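Local coordinates for peptidoglycan glycosyltransferase (Burkholderia ambifaria, PDB 5UY7), which belongs to the penicillin-binding proteins and carries a domain of the beta-lactamase-like clan, at residues P274-L279 with T330-T335; A304-D309 with R373-A378; A378-S381 with G385-V388. All coordinates share one frame; numbering follows the deposited sequence.

Overall arrangement
Following the chain, P274-L279 lies on helix 273-282. A304-D309 comes next, on the second strand of the hairpin 298-301/304-307. T330-T335 then returns to the first helix and closes contact 1 over a loop of 50 residues. R373-A378 packs back on the hairpin strand and closes contact 2. Contacts 1 and 2 therefore cross along the chain. Contact 3 follows contact 1 in series and starts at A378, where contact 2 ends. It closes a tight loop of three residues between A378-S381 and G385-V388. Helix 374-381 is shared by contacts 2 and 3 and also packs on both helices of contact 1. It thus joins the hairpin, helices 273-282 and 326-333, and the loop before strand 388-389.

Contact 1 of 3, residues P274-L279 with T330-T335; sequences PFTVSL and TKIAMT
T276 and V277 meet I332 and A333 where helix 273-282 packs against helix 326-333 in the beta-lactamase-like, penicillin-binding domain. The first helix begins at K273, the last residue of what is probably the SxxK motif of this family. The second begins at N326, in a pattern resembling (S/Y)xN. The contact thus joins the helices that lead away from these two motifs.

The contact between the segments is apolar and no hydrogen bond crosses it. T276 holds its methyl CG2 anti to the backbone N, with OG1 turned away from the carbonyl carbon (chi1 -61°). This sets T276 CG2 4.1 Å from A333 CB. I332 reaches across with both branches. I332 CG2 lies 4.1 Å from T276 O, and I332 CD1 lies 4.0 Å from V277 CG2. The V277 and I332 side chains cross obliquely. All four residues are buried, and the methyls touch at ordinary van der Waals range.

Polar atoms are served outside the contact surface. T276 OG1 is hydrogen-bonded to S381 O on helix 374-381. S278 OG and S278 N both grip P274 O, from opposite faces of its carbonyl plane. I332 O has two partners in T335, N and OG1. T335 OG1 lies 2.7 Å from I332 O, in the carbonyl plane.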
loop_
_atom_site.group_PDB
_atom_site.type_symbol
_atom_site.label_atom_id
_atom_site.label_comp_id
_atom_site.label_asym_id
_atom_site.label_seq_id
_atom_site.Cartn_x
_atom_site.Cartn_y
_atom_site.Cartn_z
ATOM N N PRO A 274 -7.183 1.448 -1.680
ATOM C CA PRO A 274 -7.780 0.474 -0.755
ATOM C C PRO A 274 -8.230 1.075 0.561
ATOM O O PRO A 274 -9.143 0.522 1.181
ATOM C CB PRO A 274 -6.653 -0.543 -0.547
ATOM C CG PRO A 274 -5.898 -0.479 -1.822
ATOM C CD PRO A 274 -5.871 0.968 -2.168
ATOM N N PHE A 275 -7.616 2.171 1.019
ATOM C CA PHE A 275 -8.049 2.762 2.284
ATOM C C PHE A 275 -9.318 3.578 2.106
ATOM O O PHE A 275 -10.172 3.601 2.998
ATOM C CB PHE A 275 -6.934 3.619 2.894
ATOM C CG PHE A 275 -5.755 2.807 3.338
ATOM C CD1 PHE A 275 -5.855 1.973 4.439
ATOM C CD2 PHE A 275 -4.562 2.840 2.630
ATOM C CE1 PHE A 275 -4.782 1.184 4.840
ATOM C CE2 PHE A 275 -3.483 2.054 3.027
ATOM C CZ PHE A 275 -3.598 1.228 4.137
ATOM N N THR A 276 -9.450 4.265 0.970
ATOM C CA THR A 276 -10.713 4.924 0.647
ATOM C C THR A 276 -11.861 3.928 0.693
ATOM O O THR A 276 -12.904 4.181 1.311
ATOM C CB THR A 276 -10.622 5.556 -0.743
ATOM O OG1 THR A 276 -9.581 6.542 -0.747
ATOM C CG2 THR A 276 -11.938 6.225 -1.119
ATOM N N VAL A 277 -11.660 2.772 0.053
ATOM C CA VAL A 277 -12.686 1.743 0.003
ATOM C C VAL A 277 -12.874 1.116 1.377
ATOM O O VAL A 277 -14.012 0.911 1.822
ATOM C CB VAL A 277 -12.322 0.696 -1.066
ATOM C CG1 VAL A 277 -13.155 -0.567 -0.888
ATOM C CG2 VAL A 277 -12.514 1.287 -2.452
ATOM N N SER A 278 -11.771 0.821 2.085
ATOM C CA SER A 278 -11.887 0.256 3.430
ATOM C C SER A 278 -12.778 1.117 4.317
ATOM O O SER A 278 -13.661 0.606 5.019
ATOM C CB SER A 278 -10.507 0.112 4.076
ATOM O OG SER A 278 -9.723 -0.877 3.434
ATOM N N LEU A 279 -12.549 2.431 4.315
ATOM C CA LEU A 279 -13.321 3.286 5.211
ATOM C C LEU A 279 -14.795 3.313 4.827
ATOM O O LEU A 279 -15.664 3.236 5.699
ATOM C CB LEU A 279 -12.742 4.706 5.219
ATOM C CG LEU A 279 -13.426 5.666 6.193
ATOM C CD1 LEU A 279 -13.307 5.187 7.639
ATOM C CD2 LEU A 279 -12.841 7.066 6.021
ATOM N N THR A 330 -13.106 8.501 -6.162
ATOM C CA THR A 330 -13.691 9.803 -5.860
ATOM C C THR A 330 -15.151 9.668 -5.456
ATOM O O THR A 330 -15.583 10.255 -4.460
ATOM C CB THR A 330 -13.562 10.724 -7.073
ATOM O OG1 THR A 330 -12.177 10.988 -7.322
ATOM C CG2 THR A 330 -14.312 12.049 -6.835
ATOM N N LYS A 331 -15.930 8.907 -6.226
ATOM C CA LYS A 331 -17.358 8.833 -5.929
ATOM C C LYS A 331 -17.601 8.133 -4.600
ATOM O O LYS A 331 -18.507 8.516 -3.846
ATOM C CB LYS A 331 -18.105 8.140 -7.072
ATOM C CG LYS A 331 -18.128 8.994 -8.348
ATOM C CD LYS A 331 -19.090 8.439 -9.369
ATOM C CE LYS A 331 -19.137 9.321 -10.599
ATOM N NZ LYS A 331 -20.286 8.937 -11.451
ATOM N N ILE A 332 -16.788 7.123 -4.286
ATOM C CA ILE A 332 -16.870 6.482 -2.980
ATOM C C ILE A 332 -16.464 7.463 -1.884
ATOM O O ILE A 332 -17.121 7.559 -0.840
ATOM C CB ILE A 332 -16.005 5.210 -2.981
ATOM C CG1 ILE A 332 -16.638 4.160 -3.897
ATOM C CG2 ILE A 332 -15.831 4.675 -1.580
ATOM C CD1 ILE A 332 -15.711 2.938 -4.141
ATOM N N ALA A 333 -15.401 8.238 -2.119
ATOM C CA ALA A 333 -14.982 9.227 -1.131
ATOM C C ALA A 333 -16.071 10.252 -0.857
ATOM O O ALA A 333 -16.182 10.748 0.271
ATOM C CB ALA A 333 -13.712 9.940 -1.605
ATOM N N MET A 334 -16.880 10.589 -1.863
ATOM C CA MET A 334 -17.906 11.608 -1.667
ATOM C C MET A 334 -19.057 11.139 -0.782
ATOM O O MET A 334 -19.880 11.970 -0.387
ATOM C CB MET A 334 -18.427 12.085 -3.026
ATOM C CG MET A 334 -17.384 12.837 -3.853
ATOM S SD MET A 334 -16.803 14.365 -3.076
ATOM C CE MET A 334 -15.209 13.862 -2.452
ATOM N N THR A 335 -19.128 9.846 -0.455
ATOM C CA THR A 335 -20.072 9.361 0.541
ATOM C C THR A 335 -19.599 9.613 1.963
ATOM O O THR A 335 -20.322 9.276 2.903
ATOM C CB THR A 335 -20.340 7.856 0.368
ATOM O OG1 THR A 335 -19.200 7.105 0.796
ATOM C CG2 THR A 335 -20.651 7.516 -1.086
#

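Contact 2 of 3, residues A304-D309 with R373-A378; sequences APITDD and RRIEQA. With SO4 (sulfate ion), chain E.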
loop_
_atom_site.group_PDB
_atom_site.type_symbol
_atom_site.label_atom_id
_atom_site.label_comp_id
_atom_site.label_asym_id
_atom_site.label_seq_id
_atom_site.Cartn_x
_atom_site.Cartn_y
_atom_site.Cartn_z
ATOM N N ALA A 304 -13.161 20.588 -11.866
ATOM C CA ALA A 304 -11.862 19.982 -12.125
ATOM C C ALA A 304 -12.025 18.592 -12.724
ATOM O O ALA A 304 -12.952 17.860 -12.357
ATOM C CB ALA A 304 -11.040 19.885 -10.840
ATOM N N PRO A 305 -11.147 18.212 -13.648
ATOM C CA PRO A 305 -11.283 16.908 -14.299
ATOM C C PRO A 305 -10.648 15.801 -13.476
ATOM O O PRO A 305 -9.531 15.929 -12.964
ATOM C CB PRO A 305 -10.545 17.103 -15.628
ATOM C CG PRO A 305 -9.473 18.091 -15.294
ATOM C CD PRO A 305 -10.060 19.014 -14.241
ATOM N N ILE A 306 -11.380 14.700 -13.354
ATOM C CA ILE A 306 -10.879 13.474 -12.757
ATOM C C ILE A 306 -10.961 12.396 -13.828
ATOM O O ILE A 306 -11.991 12.263 -14.498
ATOM C CB ILE A 306 -11.684 13.105 -11.500
ATOM C CG1 ILE A 306 -11.580 14.261 -10.497
ATOM C CG2 ILE A 306 -11.163 11.814 -10.894
ATOM C CD1 ILE A 306 -12.483 14.141 -9.299
ATOM N N THR A 307 -9.871 11.653 -14.012
ATOM C CA THR A 307 -9.689 10.830 -15.199
ATOM C C THR A 307 -9.259 9.419 -14.825
ATOM O O THR A 307 -8.394 9.238 -13.960
ATOM C CB THR A 307 -8.634 11.457 -16.122
ATOM O OG1 THR A 307 -9.026 12.794 -16.455
ATOM C CG2 THR A 307 -8.481 10.650 -17.391
ATOM N N ASP A 308 -9.858 8.422 -15.482
ATOM C CA ASP A 308 -9.392 7.044 -15.412
ATOM C C ASP A 308 -8.517 6.730 -16.620
ATOM O O ASP A 308 -8.516 7.455 -17.618
ATOM C CB ASP A 308 -10.564 6.062 -15.349
ATOM C CG ASP A 308 -11.275 6.082 -14.011
ATOM O OD1 ASP A 308 -10.796 6.771 -13.086
ATOM O OD2 ASP A 308 -12.300 5.382 -13.880
ATOM N N ASP A 309 -7.766 5.629 -16.517
ATOM C CA ASP A 309 -6.889 5.221 -17.615
ATOM C C ASP A 309 -7.666 4.679 -18.803
ATOM O O ASP A 309 -7.113 4.586 -19.904
ATOM C CB ASP A 309 -5.894 4.165 -17.134
ATOM C CG ASP A 309 -4.832 4.742 -16.226
ATOM O OD1 ASP A 309 -4.533 5.948 -16.358
ATOM O OD2 ASP A 309 -4.297 3.992 -15.383
ATOM N N ARG A 373 -10.873 21.419 0.601
ATOM C CA ARG A 373 -11.864 21.636 -0.440
ATOM C C ARG A 373 -12.379 20.285 -0.922
ATOM O O ARG A 373 -11.716 19.259 -0.767
ATOM C CB ARG A 373 -11.269 22.428 -1.604
ATOM N N ARG A 374 -13.586 20.283 -1.497
ATOM C CA ARG A 374 -14.164 19.025 -1.960
ATOM C C ARG A 374 -13.261 18.348 -2.990
ATOM O O ARG A 374 -13.076 17.121 -2.963
ATOM C CB ARG A 374 -15.564 19.269 -2.528
ATOM C CG ARG A 374 -16.380 17.999 -2.632
ATOM C CD ARG A 374 -17.866 18.280 -2.780
ATOM N NE ARG A 374 -18.175 18.980 -4.023
ATOM C CZ ARG A 374 -19.325 18.857 -4.676
ATOM N NH1 ARG A 374 -20.268 18.050 -4.209
ATOM N NH2 ARG A 374 -19.529 19.531 -5.801
ATOM N N ILE A 375 -12.653 19.135 -3.879
ATOM C CA ILE A 375 -11.731 18.558 -4.852
ATOM C C ILE A 375 -10.495 17.985 -4.163
ATOM O O ILE A 375 -9.904 17.012 -4.646
ATOM C CB ILE A 375 -11.357 19.612 -5.914
ATOM C CG1 ILE A 375 -10.569 18.966 -7.052
ATOM C CG2 ILE A 375 -10.568 20.748 -5.292
ATOM C CD1 ILE A 375 -11.308 17.838 -7.722
ATOM N N GLU A 376 -10.090 18.553 -3.022
ATOM C CA GLU A 376 -8.933 18.018 -2.307
ATOM C C GLU A 376 -9.266 16.698 -1.619
ATOM O O GLU A 376 -8.436 15.778 -1.590
ATOM C CB GLU A 376 -8.426 19.054 -1.303
ATOM C CG GLU A 376 -7.832 20.274 -1.974
ATOM C CD GLU A 376 -7.690 21.457 -1.040
ATOM O OE1 GLU A 376 -8.320 21.455 0.040
ATOM O OE2 GLU A 376 -6.942 22.393 -1.389
ATOM N N GLN A 377 -10.471 16.584 -1.055
ATOM C CA GLN A 377 -10.924 15.285 -0.566
ATOM C C GLN A 377 -10.903 14.253 -1.688
ATOM O O GLN A 377 -10.495 13.100 -1.480
ATOM C CB GLN A 377 -12.325 15.404 0.037
ATOM C CG GLN A 377 -12.878 14.075 0.546
ATOM C CD GLN A 377 -14.214 14.226 1.239
ATOM O OE1 GLN A 377 -14.607 15.327 1.610
ATOM N NE2 GLN A 377 -14.926 13.115 1.409
ATOM N N ALA A 378 -11.307 14.662 -2.896
ATOM C CA ALA A 378 -11.298 13.744 -4.033
ATOM C C ALA A 378 -9.884 13.282 -4.372
ATOM O O ALA A 378 -9.625 12.077 -4.481
ATOM C CB ALA A 378 -11.946 14.401 -5.250
HETATM S S SO4 E . -15.320 23.385 -1.533
HETATM O O1 SO4 E . -15.750 22.889 -0.228
HETATM O O2 SO4 E . -14.478 22.388 -2.185
HETATM O O3 SO4 E . -16.492 23.634 -2.370
HETATM O O4 SO4 E . -14.567 24.624 -1.362
#
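A304 and I306 of the hairpin strand 304-307 lie against I375 and A378 at the start of helix 374-381. Strand and helix run nearly parallel, at 15°, with their axes 10.6 Å apart. The whole contact is made by methyl and methylene groups.

The tight part is A304 on I375. A304 CB is 3.7 Å from I375 CD1, and I375 CG1 stands just behind. I375 has CG1 anti to its backbone N (chi1 -171°), and the bend at chi2 turns CD1 to the strand. I306 comes from deeper in the domain and packs more loosely. I306 CD1 is 4.1 Å from A378 CB and 4.2 Å from I375 CD1, and the two isoleucine side chains run alongside each other in opposing senses. Y382, L301, I327 and T330 also pack around I306.

The start of the helix is the polar, more solvent-facing side, where R374 is exposed. The R373 side chain is not modelled past CB. A sulfate ion, probably from the crystallisation liquor, lies by R374 N. The sulfate O2 is only 2.4 Å from R374 N, so the bond is doubtful in detail. E376 OE1 accepts from the N-H of R373, the N-cap residue. This bond, 2.6 Å from R373 N to E376 OE1, is nearly straight (173°) and is met from above the carboxylate plane. The same oxygen has a salt bridge to R367.

The contact of A304 and I306 with I375 and A378 is thus purely apolar and rests on dispersion between aliphatic groups. The salt bridge from R374 to D302 of the hairpin turn adds one ionic link at the margin.

Contact 3 of 3, residues A378-S381 with G385-V388; sequences ATMS and GLSV
M380 turns its CG anti to the carbonyl carbon (chi1 -80°), and this torsion makes CG face the loop segment G385-V388. Beyond it, an extended chi2 places SD. A bend at chi3 then sets the direction of the terminal methyl CE. L386 answers from the other segment. Its chi1 of 75° puts CG between the backbone N and the carbonyl carbon, and this turns the CD2 methyl back to the helix.

The contact is centred on M380 CG. One partner is the backbone of G385, whose O lies 4.1 Å from M380 CG. The other is a methyl: L386 CD2 lies 4.3 Å from M380 CG. Both are loose van der Waals contacts, and no hydrogen bond crosses between the segments. G385 has positive phi and no side chain, so its bare backbone lies against the helix. M380 and L386 are buried, while G385 is exposed. L386 also packs on P268 and L350, and M380 also packs on W372.

T379 OG1 is 4.4 Å from G385 N, too far for a bond. That hydroxyl lies within hydrogen-bonding range of Y384 O, the stronger partner, and of E376 O, and its single proton can serve only one fully or be shared; G385 N is bonded to E267 OE2. On the other side of the helix, S381 OG makes a short bond of 2.5 Å to A378 O, on a lone pair in the carbonyl plane. This ties the serine side chain back to the backbone three residues earlier.

V388 pairs by backbone with F266, so the loop leads directly into a short strand. The arrangement is a helix-to-strand turn of the penicillin-binding domain, with a positive-phi glycine in the connection between helix 374-381 and strand 388-389.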
loop_
_atom_site.group_PDB
_atom_site.type_symbol
_atom_site.label_atom_id
_atom_site.label_comp_id
_atom_site.label_asym_id
_atom_site.label_seq_id
_atom_site.Cartn_x
_atom_site.Cartn_y
_atom_site.Cartn_z
ATOM N N ALA A 378 -11.307 14.662 -2.896
ATOM C CA ALA A 378 -11.298 13.744 -4.033
ATOM C C ALA A 378 -9.884 13.282 -4.372
ATOM O O ALA A 378 -9.625 12.077 -4.481
ATOM C CB ALA A 378 -11.946 14.401 -5.250
ATOM N N THR A 379 -8.952 14.220 -4.562
ATOM C CA THR A 379 -7.609 13.798 -4.956
ATOM C C THR A 379 -6.963 12.932 -3.880
ATOM O O THR A 379 -6.242 11.981 -4.196
ATOM C CB THR A 379 -6.719 15.002 -5.279
ATOM O OG1 THR A 379 -6.447 15.750 -4.088
ATOM C CG2 THR A 379 -7.394 15.900 -6.304
ATOM N N MET A 380 -7.218 13.231 -2.601
ATOM C CA MET A 380 -6.655 12.390 -1.548
ATOM C C MET A 380 -7.210 10.977 -1.617
ATOM O O MET A 380 -6.497 10.020 -1.293
ATOM C CB MET A 380 -6.922 12.996 -0.168
ATOM C CG MET A 380 -5.962 14.119 0.208
ATOM S SD MET A 380 -6.324 14.821 1.834
ATOM C CE MET A 380 -7.097 16.368 1.382
ATOM N N SER A 381 -8.459 10.824 -2.076
ATOM C CA SER A 381 -9.060 9.499 -2.184
ATOM C C SER A 381 -8.306 8.615 -3.161
ATOM O O SER A 381 -8.367 7.385 -3.049
ATOM C CB SER A 381 -10.523 9.597 -2.613
ATOM O OG SER A 381 -10.674 9.809 -4.010
ATOM N N GLY A 385 -2.212 15.007 -2.942
ATOM C CA GLY A 385 -2.529 16.039 -1.976
ATOM C C GLY A 385 -2.193 15.691 -0.545
ATOM O O GLY A 385 -2.572 16.440 0.365
ATOM N N LEU A 386 -1.533 14.558 -0.316
ATOM C CA LEU A 386 -0.922 14.219 0.959
ATOM C C LEU A 386 0.401 13.538 0.642
ATOM O O LEU A 386 0.605 13.042 -0.467
ATOM C CB LEU A 386 -1.809 13.293 1.810
ATOM C CG LEU A 386 -1.919 11.805 1.428
ATOM C CD1 LEU A 386 -2.738 11.063 2.474
ATOM C CD2 LEU A 386 -2.526 11.582 0.044
ATOM N N SER A 387 1.305 13.515 1.615
ATOM C CA SER A 387 2.590 12.853 1.414
ATOM C C SER A 387 2.860 11.887 2.555
ATOM O O SER A 387 2.429 12.101 3.693
ATOM C CB SER A 387 3.745 13.857 1.286
ATOM O OG SER A 387 3.906 14.604 2.472
ATOM N N VAL A 388 3.574 10.806 2.225
ATOM C CA VAL A 388 3.837 9.692 3.129
ATOM C C VAL A 388 5.251 9.194 2.868
ATOM O O VAL A 388 5.827 9.441 1.811
ATOM C CB VAL A 388 2.848 8.526 2.920
ATOM C CG1 VAL A 388 1.406 9.013 3.045
ATOM C CG2 VAL A 388 3.087 7.887 1.548
#